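Local coordinates for AclR protein (Streptomyces galilaeus, PDB 2GEY) that is a putative hydroxylase of the SnoaL-like family, probably acting in the biosynthesis of an aromatic polyketide antibiotic, at residues A16-D21 with L61-K66; K56-L61 with V81-Q86; S100-E105 with V120-P125. All blocks are in the same frame, centred on the assembly; numbering follows the deposited sequence. Where two conformers were deposited one is given.

Interaction 1: residues A16-D21 with L61-K66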
loop_
_atom_site.group_PDB
_atom_site.type_symbol
_atom_site.label_atom_id
_atom_site.label_comp_id
_atom_site.label_asym_id
_atom_site.label_seq_id
_atom_site.Cartn_x
_atom_site.Cartn_y
_atom_site.Cartn_z
ATOM N N ALA A 16 -8.466 -20.632 0.178
ATOM C CA ALA A 16 -7.857 -21.353 1.292
ATOM C C ALA A 16 -7.807 -20.487 2.552
ATOM O O ALA A 16 -8.181 -20.944 3.634
ATOM C CB ALA A 16 -6.462 -21.840 0.923
ATOM N N TRP A 17 -7.344 -19.244 2.406
ATOM C CA TRP A 17 -7.392 -18.276 3.504
ATOM C C TRP A 17 -8.807 -18.176 4.054
ATOM O O TRP A 17 -9.010 -18.166 5.262
ATOM C CB TRP A 17 -6.948 -16.882 3.046
ATOM C CG TRP A 17 -5.484 -16.614 3.275
ATOM C CD1 TRP A 17 -4.540 -16.362 2.334
ATOM C CD2 TRP A 17 -4.817 -16.572 4.538
ATOM N NE1 TRP A 17 -3.316 -16.169 2.933
ATOM C CE2 TRP A 17 -3.459 -16.300 4.286
ATOM C CE3 TRP A 17 -5.236 -16.746 5.858
ATOM C CZ2 TRP A 17 -2.513 -16.182 5.311
ATOM C CZ3 TRP A 17 -4.294 -16.632 6.878
ATOM C CH2 TRP A 17 -2.949 -16.351 6.591
ATOM N N ASN A 18 -9.776 -18.092 3.157
ATOM C CA ASN A 18 -11.153 -17.796 3.559
ATOM C C ASN A 18 -11.895 -18.959 4.201
ATOM O O ASN A 18 -12.964 -18.750 4.796
ATOM C CB ASN A 18 -11.943 -17.234 2.376
ATOM C CG ASN A 18 -11.630 -15.761 2.120
ATOM O OD1 ASN A 18 -11.151 -15.053 3.020
ATOM N ND2 ASN A 18 -11.908 -15.293 0.912
ATOM N N ARG A 19 -11.352 -20.163 4.070
ATOM C CA ARG A 19 -11.810 -21.308 4.869
ATOM C C ARG A 19 -10.810 -21.669 5.976
ATOM O O ARG A 19 -10.940 -22.708 6.640
ATOM C CB ARG A 19 -12.140 -22.513 3.978
ATOM C CG ARG A 19 -10.998 -23.073 3.227
ATOM C CD ARG A 19 -11.338 -24.425 2.561
ATOM N NE ARG A 19 -10.100 -24.963 2.028
ATOM C CZ ARG A 19 -9.598 -24.676 0.834
ATOM N NH1 ARG A 19 -10.261 -23.916 -0.018
ATOM N NH2 ARG A 19 -8.424 -25.183 0.485
ATOM N N TRP A 20 -9.843 -20.781 6.199
ATOM C CA TRP A 20 -8.887 -20.894 7.301
ATOM C C TRP A 20 -8.044 -22.173 7.247
ATOM O O TRP A 20 -7.829 -22.835 8.273
ATOM C CB TRP A 20 -9.628 -20.741 8.638
ATOM C CG TRP A 20 -10.562 -19.581 8.578
ATOM C CD1 TRP A 20 -10.225 -18.270 8.417
ATOM C CD2 TRP A 20 -11.990 -19.626 8.613
ATOM N NE1 TRP A 20 -11.350 -17.497 8.367
ATOM C CE2 TRP A 20 -12.451 -18.302 8.480
ATOM C CE3 TRP A 20 -12.925 -20.657 8.733
ATOM C CZ2 TRP A 20 -13.806 -17.979 8.478
ATOM C CZ3 TRP A 20 -14.274 -20.335 8.726
ATOM C CH2 TRP A 20 -14.701 -19.008 8.610
ATOM N N ASP A 21 -7.555 -22.477 6.043
ATOM C CA ASP A 21 -6.796 -23.689 5.742
ATOM C C ASP A 21 -5.397 -23.318 5.248
ATOM O O ASP A 21 -5.190 -23.131 4.052
ATOM C CB ASP A 21 -7.526 -24.490 4.658
ATOM C CG ASP A 21 -6.731 -25.704 4.176
ATOM O OD1 ASP A 21 -5.804 -26.154 4.878
ATOM O OD2 ASP A 21 -7.048 -26.209 3.083
ATOM N N LEU A 61 -11.178 -14.266 9.872
ATOM C CA LEU A 61 -10.766 -13.292 8.870
ATOM C C LEU A 61 -11.289 -13.670 7.486
ATOM O O LEU A 61 -11.477 -14.857 7.173
ATOM C CB LEU A 61 -9.249 -13.098 8.856
ATOM C CG LEU A 61 -8.382 -14.289 8.442
ATOM C CD1 LEU A 61 -8.257 -14.394 6.920
ATOM C CD2 LEU A 61 -6.999 -14.171 9.088
ATOM N N GLN A 62 -11.557 -12.652 6.681
ATOM C CA GLN A 62 -12.000 -12.837 5.302
ATOM C C GLN A 62 -11.228 -11.898 4.397
ATOM O O GLN A 62 -11.022 -10.730 4.742
ATOM C CB GLN A 62 -13.508 -12.565 5.182
ATOM C CG GLN A 62 -14.374 -13.623 5.826
ATOM C CD GLN A 62 -14.377 -14.912 5.031
ATOM O OE1 GLN A 62 -14.983 -14.986 3.957
ATOM N NE2 GLN A 62 -13.689 -15.936 5.548
ATOM N N LEU A 63 -10.782 -12.426 3.263
ATOM C CA LEU A 63 -10.089 -11.654 2.239
ATOM C C LEU A 63 -11.062 -11.303 1.141
ATOM O O LEU A 63 -11.706 -12.195 0.579
ATOM C CB LEU A 63 -8.955 -12.463 1.616
ATOM C CG LEU A 63 -7.646 -12.562 2.390
ATOM C CD1 LEU A 63 -7.859 -13.148 3.757
ATOM C CD2 LEU A 63 -6.662 -13.393 1.591
ATOM N N GLU A 64 -11.161 -10.017 0.827
ATOM C CA GLU A 64 -11.918 -9.576 -0.332
ATOM C C GLU A 64 -10.940 -9.110 -1.397
ATOM O O GLU A 64 -10.145 -8.196 -1.159
ATOM C CB GLU A 64 -12.864 -8.432 0.009
ATOM C CG GLU A 64 -13.693 -8.007 -1.199
ATOM C CD GLU A 64 -14.531 -6.769 -0.972
ATOM O OE1 GLU A 64 -14.482 -6.189 0.132
ATOM O OE2 GLU A 64 -15.232 -6.359 -1.930
ATOM N N VAL A 65 -10.994 -9.743 -2.567
ATOM C CA VAL A 65 -10.134 -9.341 -3.678
ATOM C C VAL A 65 -10.767 -8.131 -4.369
ATOM O O VAL A 65 -11.831 -8.224 -4.996
ATOM C CB VAL A 65 -9.882 -10.507 -4.664
ATOM C CG1 VAL A 65 -9.019 -10.051 -5.834
ATOM C CG2 VAL A 65 -9.243 -11.682 -3.919
ATOM N N LYS A 66 -10.130 -6.982 -4.213
ATOM C CA LYS A 66 -10.606 -5.747 -4.832
ATOM C C LYS A 66 -10.170 -5.654 -6.286
ATOM O O LYS A 66 -10.869 -5.074 -7.135
ATOM C CB LYS A 66 -10.081 -4.534 -4.064
ATOM C CG LYS A 66 -10.429 -4.504 -2.575
ATOM C CD LYS A 66 -11.921 -4.552 -2.297
ATOM C CE LYS A 66 -12.653 -3.334 -2.783
ATOM N NZ LYS A 66 -14.082 -3.307 -2.291
#

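Interaction 2: residues K56-L61 with V81-Q86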
loop_
_atom_site.group_PDB
_atom_site.type_symbol
_atom_site.label_atom_id
_atom_site.label_comp_id
_atom_site.label_asym_id
_atom_site.label_seq_id
_atom_site.Cartn_x
_atom_site.Cartn_y
_atom_site.Cartn_z
ATOM N N LYS A 56 -4.747 -17.145 14.399
ATOM C CA LYS A 56 -5.149 -17.284 15.801
ATOM C C LYS A 56 -5.782 -15.999 16.355
ATOM O O LYS A 56 -6.780 -16.046 17.071
ATOM C CB LYS A 56 -3.947 -17.671 16.663
ATOM C CG LYS A 56 -4.324 -18.058 18.068
ATOM C CD LYS A 56 -3.108 -18.242 18.976
ATOM C CE LYS A 56 -3.509 -18.173 20.447
ATOM N NZ LYS A 56 -4.023 -16.808 20.842
ATOM N N ALA A 57 -5.194 -14.857 16.013
ATOM C CA ALA A 57 -5.663 -13.562 16.504
ATOM C C ALA A 57 -6.986 -13.161 15.848
ATOM O O ALA A 57 -7.855 -12.563 16.501
ATOM C CB ALA A 57 -4.615 -12.501 16.251
ATOM N N PHE A 58 -7.118 -13.512 14.566
ATOM C CA PHE A 58 -8.258 -13.142 13.726
ATOM C C PHE A 58 -8.882 -14.386 13.068
ATOM O O PHE A 58 -8.836 -14.543 11.844
ATOM C CB PHE A 58 -7.785 -12.138 12.681
ATOM C CG PHE A 58 -7.072 -10.959 13.278
ATOM C CD1 PHE A 58 -7.776 -10.020 14.016
ATOM C CD2 PHE A 58 -5.694 -10.812 13.147
ATOM C CE1 PHE A 58 -7.130 -8.939 14.594
ATOM C CE2 PHE A 58 -5.040 -9.723 13.720
ATOM C CZ PHE A 58 -5.761 -8.793 14.449
ATOM N N PRO A 59 -9.490 -15.261 13.886
ATOM C CA PRO A 59 -9.931 -16.594 13.436
ATOM C C PRO A 59 -11.048 -16.610 12.394
ATOM O O PRO A 59 -11.280 -17.648 11.762
ATOM C CB PRO A 59 -10.406 -17.256 14.728
ATOM C CG PRO A 59 -10.760 -16.149 15.628
ATOM C CD PRO A 59 -9.786 -15.053 15.317
ATOM N N ASP A 60 -11.733 -15.482 12.231
ATOM C CA ASP A 60 -12.834 -15.362 11.283
ATOM C C ASP A 60 -12.470 -14.472 10.100
ATOM O O ASP A 60 -13.349 -13.974 9.392
ATOM C CB ASP A 60 -14.072 -14.812 11.995
ATOM C CG ASP A 60 -13.849 -13.440 12.613
ATOM O OD1 ASP A 60 -12.738 -12.868 12.517
ATOM O OD2 ASP A 60 -14.806 -12.929 13.217
ATOM N N LEU A 61 -11.178 -14.266 9.872
ATOM C CA LEU A 61 -10.766 -13.292 8.870
ATOM C C LEU A 61 -11.289 -13.670 7.486
ATOM O O LEU A 61 -11.477 -14.857 7.173
ATOM C CB LEU A 61 -9.249 -13.098 8.856
ATOM C CG LEU A 61 -8.382 -14.289 8.442
ATOM C CD1 LEU A 61 -8.257 -14.394 6.920
ATOM C CD2 LEU A 61 -6.999 -14.171 9.088
ATOM N N VAL A 81 -8.751 -7.093 4.054
ATOM C CA VAL A 81 -9.012 -8.103 5.073
ATOM C C VAL A 81 -9.936 -7.518 6.127
ATOM O O VAL A 81 -9.742 -6.379 6.563
ATOM C CB VAL A 81 -7.716 -8.581 5.756
ATOM C CG1 VAL A 81 -8.026 -9.683 6.775
ATOM C CG2 VAL A 81 -6.718 -9.075 4.716
ATOM N N THR A 82 -10.945 -8.292 6.519
ATOM C CA THR A 82 -11.815 -7.931 7.638
ATOM C C THR A 82 -11.904 -9.100 8.600
ATOM O O THR A 82 -11.871 -10.254 8.185
ATOM C CB THR A 82 -13.220 -7.517 7.178
ATOM O OG1 THR A 82 -13.822 -8.565 6.414
ATOM C CG2 THR A 82 -13.150 -6.259 6.326
ATOM N N ALA A 83 -12.007 -8.797 9.888
ATOM C CA ALA A 83 -12.030 -9.829 10.906
ATOM C C ALA A 83 -12.506 -9.268 12.233
ATOM O O ALA A 83 -12.734 -8.065 12.365
ATOM C CB ALA A 83 -10.638 -10.413 11.077
ATOM N N THR A 84 -12.630 -10.160 13.209
ATOM C CA THR A 84 -12.853 -9.769 14.597
ATOM C C THR A 84 -11.578 -10.078 15.379
ATOM O O THR A 84 -10.936 -11.108 15.152
ATOM C CB THR A 84 -14.030 -10.547 15.213
ATOM O OG1 THR A 84 -15.117 -10.571 14.285
ATOM C CG2 THR A 84 -14.493 -9.882 16.472
ATOM N N HIS A 85 -11.220 -9.192 16.305
ATOM C CA HIS A 85 -10.026 -9.375 17.121
ATOM C C HIS A 85 -10.366 -10.273 18.312
ATOM O O HIS A 85 -10.893 -9.805 19.328
ATOM C CB HIS A 85 -9.465 -8.018 17.582
ATOM C CG HIS A 85 -8.175 -8.124 18.339
ATOM N ND1 HIS A 85 -7.761 -7.171 19.246
ATOM C CD2 HIS A 85 -7.217 -9.079 18.333
ATOM C CE1 HIS A 85 -6.597 -7.533 19.758
ATOM N NE2 HIS A 85 -6.250 -8.691 19.227
ATOM N N GLN A 86 -10.065 -11.563 18.163
ATOM C CA GLN A 86 -10.436 -12.589 19.141
ATOM C C GLN A 86 -9.247 -13.162 19.913
ATOM O O GLN A 86 -9.440 -13.762 20.973
ATOM C CB GLN A 86 -11.163 -13.752 18.452
ATOM C CG GLN A 86 -12.421 -13.379 17.675
ATOM C CD GLN A 86 -13.606 -12.987 18.550
ATOM O OE1 GLN A 86 -14.675 -12.651 18.037
ATOM N NE2 GLN A 86 -13.431 -13.030 19.865
#

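Interaction 3: residues S100-E105 with V120-P125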
loop_
_atom_site.group_PDB
_atom_site.type_symbol
_atom_site.label_atom_id
_atom_site.label_comp_id
_atom_site.label_asym_id
_atom_site.label_seq_id
_atom_site.Cartn_x
_atom_site.Cartn_y
_atom_site.Cartn_z
ATOM N N SER A 100 -9.946 -4.137 10.177
ATOM C CA SER A 100 -9.648 -4.256 8.757
ATOM C C SER A 100 -8.217 -3.825 8.453
ATOM O O SER A 100 -7.599 -3.044 9.199
ATOM C CB SER A 100 -10.631 -3.421 7.926
ATOM O OG SER A 100 -10.456 -2.032 8.187
ATOM N N TRP A 101 -7.690 -4.340 7.351
ATOM C CA TRP A 101 -6.464 -3.824 6.788
ATOM C C TRP A 101 -6.423 -4.121 5.294
ATOM O O TRP A 101 -7.353 -4.720 4.748
ATOM C CB TRP A 101 -5.221 -4.330 7.549
ATOM C CG TRP A 101 -4.939 -5.786 7.489
ATOM C CD1 TRP A 101 -4.101 -6.419 6.624
ATOM C CD2 TRP A 101 -5.445 -6.795 8.368
ATOM N NE1 TRP A 101 -4.068 -7.761 6.891
ATOM C CE2 TRP A 101 -4.879 -8.021 7.964
ATOM C CE3 TRP A 101 -6.320 -6.780 9.461
ATOM C CZ2 TRP A 101 -5.162 -9.225 8.612
ATOM C CZ3 TRP A 101 -6.608 -7.969 10.096
ATOM C CH2 TRP A 101 -6.029 -9.180 9.668
ATOM N N HIS A 102 -5.379 -3.645 4.635
ATOM C CA HIS A 102 -5.314 -3.669 3.179
ATOM C C HIS A 102 -3.935 -4.102 2.777
ATOM O O HIS A 102 -2.956 -3.771 3.443
ATOM C CB HIS A 102 -5.623 -2.281 2.616
ATOM C CG HIS A 102 -6.884 -1.690 3.163
ATOM N ND1 HIS A 102 -8.122 -1.940 2.613
ATOM C CD2 HIS A 102 -7.103 -0.907 4.246
ATOM C CE1 HIS A 102 -9.047 -1.320 3.322
ATOM N NE2 HIS A 102 -8.455 -0.680 4.315
ATOM N N LEU A 103 -3.840 -4.858 1.695
ATOM C CA LEU A 103 -2.541 -5.304 1.221
ATOM C C LEU A 103 -2.560 -5.566 -0.272
ATOM O O LEU A 103 -3.623 -5.726 -0.861
ATOM C CB LEU A 103 -2.122 -6.566 1.975
ATOM C CG LEU A 103 -3.117 -7.733 1.910
ATOM C CD1 LEU A 103 -2.725 -8.712 0.835
ATOM C CD2 LEU A 103 -3.229 -8.439 3.249
ATOM N N VAL A 104 -1.372 -5.601 -0.858
ATOM C CA VAL A 104 -1.187 -6.092 -2.205
ATOM C C VAL A 104 -0.203 -7.248 -2.103
ATOM O O VAL A 104 0.857 -7.129 -1.478
ATOM C CB VAL A 104 -0.671 -5.010 -3.182
ATOM C CG1 VAL A 104 -0.332 -5.638 -4.547
ATOM C CG2 VAL A 104 -1.701 -3.913 -3.341
ATOM N N GLU A 105 -0.570 -8.381 -2.694
ATOM C CA GLU A 105 0.326 -9.521 -2.795
ATOM C C GLU A 105 0.707 -9.696 -4.248
ATOM O O GLU A 105 -0.156 -9.646 -5.116
ATOM C CB GLU A 105 -0.361 -10.791 -2.303
ATOM C CG GLU A 105 -0.625 -10.761 -0.808
ATOM C CD GLU A 105 -1.108 -12.071 -0.254
ATOM O OE1 GLU A 105 -2.349 -12.254 -0.190
ATOM O OE2 GLU A 105 -0.257 -12.910 0.142
ATOM N N VAL A 120 2.936 -5.811 0.158
ATOM C CA VAL A 120 2.916 -4.460 0.691
ATOM C C VAL A 120 1.662 -4.399 1.538
ATOM O O VAL A 120 0.541 -4.483 1.017
ATOM C CB VAL A 120 2.886 -3.394 -0.421
ATOM C CG1 VAL A 120 2.716 -2.006 0.174
ATOM C CG2 VAL A 120 4.144 -3.470 -1.276
ATOM N N ILE A 121 1.845 -4.279 2.850
ATOM C CA ILE A 121 0.744 -4.370 3.779
ATOM C C ILE A 121 0.549 -3.051 4.516
ATOM O O ILE A 121 1.473 -2.548 5.157
ATOM C CB ILE A 121 0.960 -5.497 4.802
ATOM C CG1 ILE A 121 1.228 -6.825 4.083
ATOM C CG2 ILE A 121 -0.260 -5.607 5.730
ATOM C CD1 ILE A 121 1.658 -7.930 4.985
ATOM N N ASN A 122 -0.656 -2.501 4.386
ATOM C CA ASN A 122 -1.075 -1.327 5.124
ATOM C C ASN A 122 -1.900 -1.743 6.327
ATOM O O ASN A 122 -3.106 -2.002 6.197
ATOM C CB ASN A 122 -1.909 -0.389 4.246
ATOM C CG ASN A 122 -2.493 0.763 5.033
ATOM O OD1 ASN A 122 -1.951 1.140 6.064
ATOM N ND2 ASN A 122 -3.611 1.314 4.566
ATOM N N MET A 123 -1.245 -1.765 7.487
ATOM C CA MET A 123 -1.905 -2.115 8.743
ATOM C C MET A 123 -2.404 -0.882 9.499
ATOM O O MET A 123 -2.915 -0.986 10.613
ATOM C CB MET A 123 -0.952 -2.899 9.637
ATOM C CG MET A 123 -0.464 -4.205 9.038
ATOM S SD MET A 123 -0.662 -5.567 10.184
ATOM C CE MET A 123 -2.311 -6.056 9.709
ATOM N N ARG A 124 -2.287 0.297 8.892
ATOM C CA ARG A 124 -2.693 1.520 9.589
ATOM C C ARG A 124 -4.056 1.410 10.313
ATOM O O ARG A 124 -4.128 1.693 11.509
ATOM C CB ARG A 124 -2.658 2.726 8.638
ATOM C CG ARG A 124 -2.765 4.078 9.341
ATOM C CD ARG A 124 -3.359 5.139 8.419
ATOM N NE ARG A 124 -4.767 4.862 8.138
ATOM C CZ ARG A 124 -5.771 5.133 8.965
ATOM N NH1 ARG A 124 -7.011 4.810 8.624
ATOM N NH2 ARG A 124 -5.559 5.746 10.126
ATOM N N PRO A 125 -5.126 0.968 9.615
ATOM C CA PRO A 125 -6.441 0.923 10.268
ATOM C C PRO A 125 -6.481 -0.048 11.449
ATOM O O PRO A 125 -7.163 0.209 12.446
ATOM C CB PRO A 125 -7.388 0.435 9.158
ATOM C CG PRO A 125 -6.632 0.508 7.904
ATOM C CD PRO A 125 -5.184 0.460 8.231
#

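Interaction 1: residues A16-D21 with L61-K66
The carbonyl oxygen of L61 accepts two N-H groups. One comes from W20, whose NE1 lies 2.9 Å from L61 O; this N-H meets a lone pair of L61 O in the carbonyl plane. The other comes from NE2 of Q62, the next residue, tilted 30° from that plane. The Q62 amide is shared. Its NE2 also donates to N18 O at 3.0 Å, a bond that lies in the amide plane, so one NH2 group joins the helix end to the strand start. The Q62 chain is bent at chi2 (-72°), which turns CD back toward the helix. N18 O also sits over the centre of one face of the W20 ring, 3.7 Å above its plane.

The N18 side-chain amide bonds to the backbone of L63. OD1 accepts from L63 N at 2.7 Å, nearly straight at 174°. ND2 donates to L63 O at 3.1 Å. Both ends of the amide are thus used on one residue, which fixes its rotation. Beside these bonds W17 packs on leucines. CD2 of L63 lies 3.7 Å from W17 CD1, and L61 CD1 approaches W17 CE3.

W20 has positive phi and is the C-prime residue of a Schellman motif, with D21 N bonded to A16 O and W20 N to W17 O. The contact lays the end of helix 3-18 on strand 62-71, at the edge of the curved sheet of the SnoaL-like (NTF2 clan) alpha+beta barrel. Helix 44-57 adds M51 against W17 and L55 against W20 and L61. Strand 74-84 pairs with strand 62-71 through T82 and Q62.

Interaction 2: residues K56-L61 with V81-Q86
D60 meets T84 with both carboxylate oxygens. From CB, chi1 of 60° puts CG between the backbone N and the carbonyl carbon; the carboxylate beyond it meets T84. OD1 accepts from T84 N at 2.8 Å, almost straight at 171°, and also touches CA and CB of A83. OD2 is 2.6 Å from T84 OG1. Each oxygen uses its syn lone pair, so the main-chain and side-chain donors of one residue are held together. T84 OG1 has a further partner in R98 NH1, which also forms a long, weak ion pair with D60 OD2.

The type I turn from F58 to L61 brings D60 here. At the helix end A57 O accepts from Q86 N at 2.9 Å. The F58 ring lies obliquely to the H85 ring, with CE1 3.7 Å from H85 CD2, while F58 CB packs on A83 CB. P59 CG and CD rest on Q86 CB. L61 CA makes a CA-H...O contact with T82 O, at 3.3 Å.

The chemistry is mixed: an apolar layer of F58, A83 and L61 beside an acidic group. The two T84 donors, with a weaker contribution from R98, would be expected to favour the carboxylate form of D60.

Interaction 3: residues S100-E105 with V120-P125
H102 and N122 form an antiparallel hydrogen-bonded pair. H102 N donates to N122 O at 3.2 Å, and N122 N returns the bond to H102 O at 2.8 Å. V104 and V120 form the next such pair, satisfying both of their N-H and C=O groups. L103 and I121 lie between them as a non-hydrogen-bonded pair, and L103 CA adds a CA-H...O contact to V120 O at 3.2 Å.

H102 and N122 bond through their side chains as well. H102 ND1 bonds to T80 OG1. N122 CG is anti to the backbone N (chi1 173°), beside the carbonyl carbon that leads on to R124. Its OD1 accepts from R124 N at 3.0 Å in an Asx turn, with the donor above the carbonyl plane.

Beyond the ladder the contact is mostly van der Waals packing. In one of its two conformers, M123 places CE over a face of the W101 ring, a CH-pi contact that is therefore less certain. P125 CB meets S100 O at 3.5 Å, and P125 CG lies at the edge of the H102 ring.

The face bearing H102, V104 and N122 packs against the second subunit. E38 of that subunit takes both N122 ND2 and R124 NH1. Polar groups here thus serve the ladder, the Asx turn, strand 74-84 (T80) and the dimer interface.

From the N terminus, helix 3-18 ends in 16-21, and interaction 1 closes the loop out to strand 62-71. Helix 44-57 and the turn after it lie within that loop. Interaction 2 starts there and runs on to 81-86, so the two contacts cross along the chain; they share L61. A probable hydrogen bond between Q62 N and T82 O also joins them. Interaction 3 follows in series and closes the hairpin of strands 98-110 and 113-122. It touches interaction 2 where V81 N meets W101 O. Together they tie three helices, 3-18, 44-57 and 124-129, to neighbouring strands of one mixed sheet.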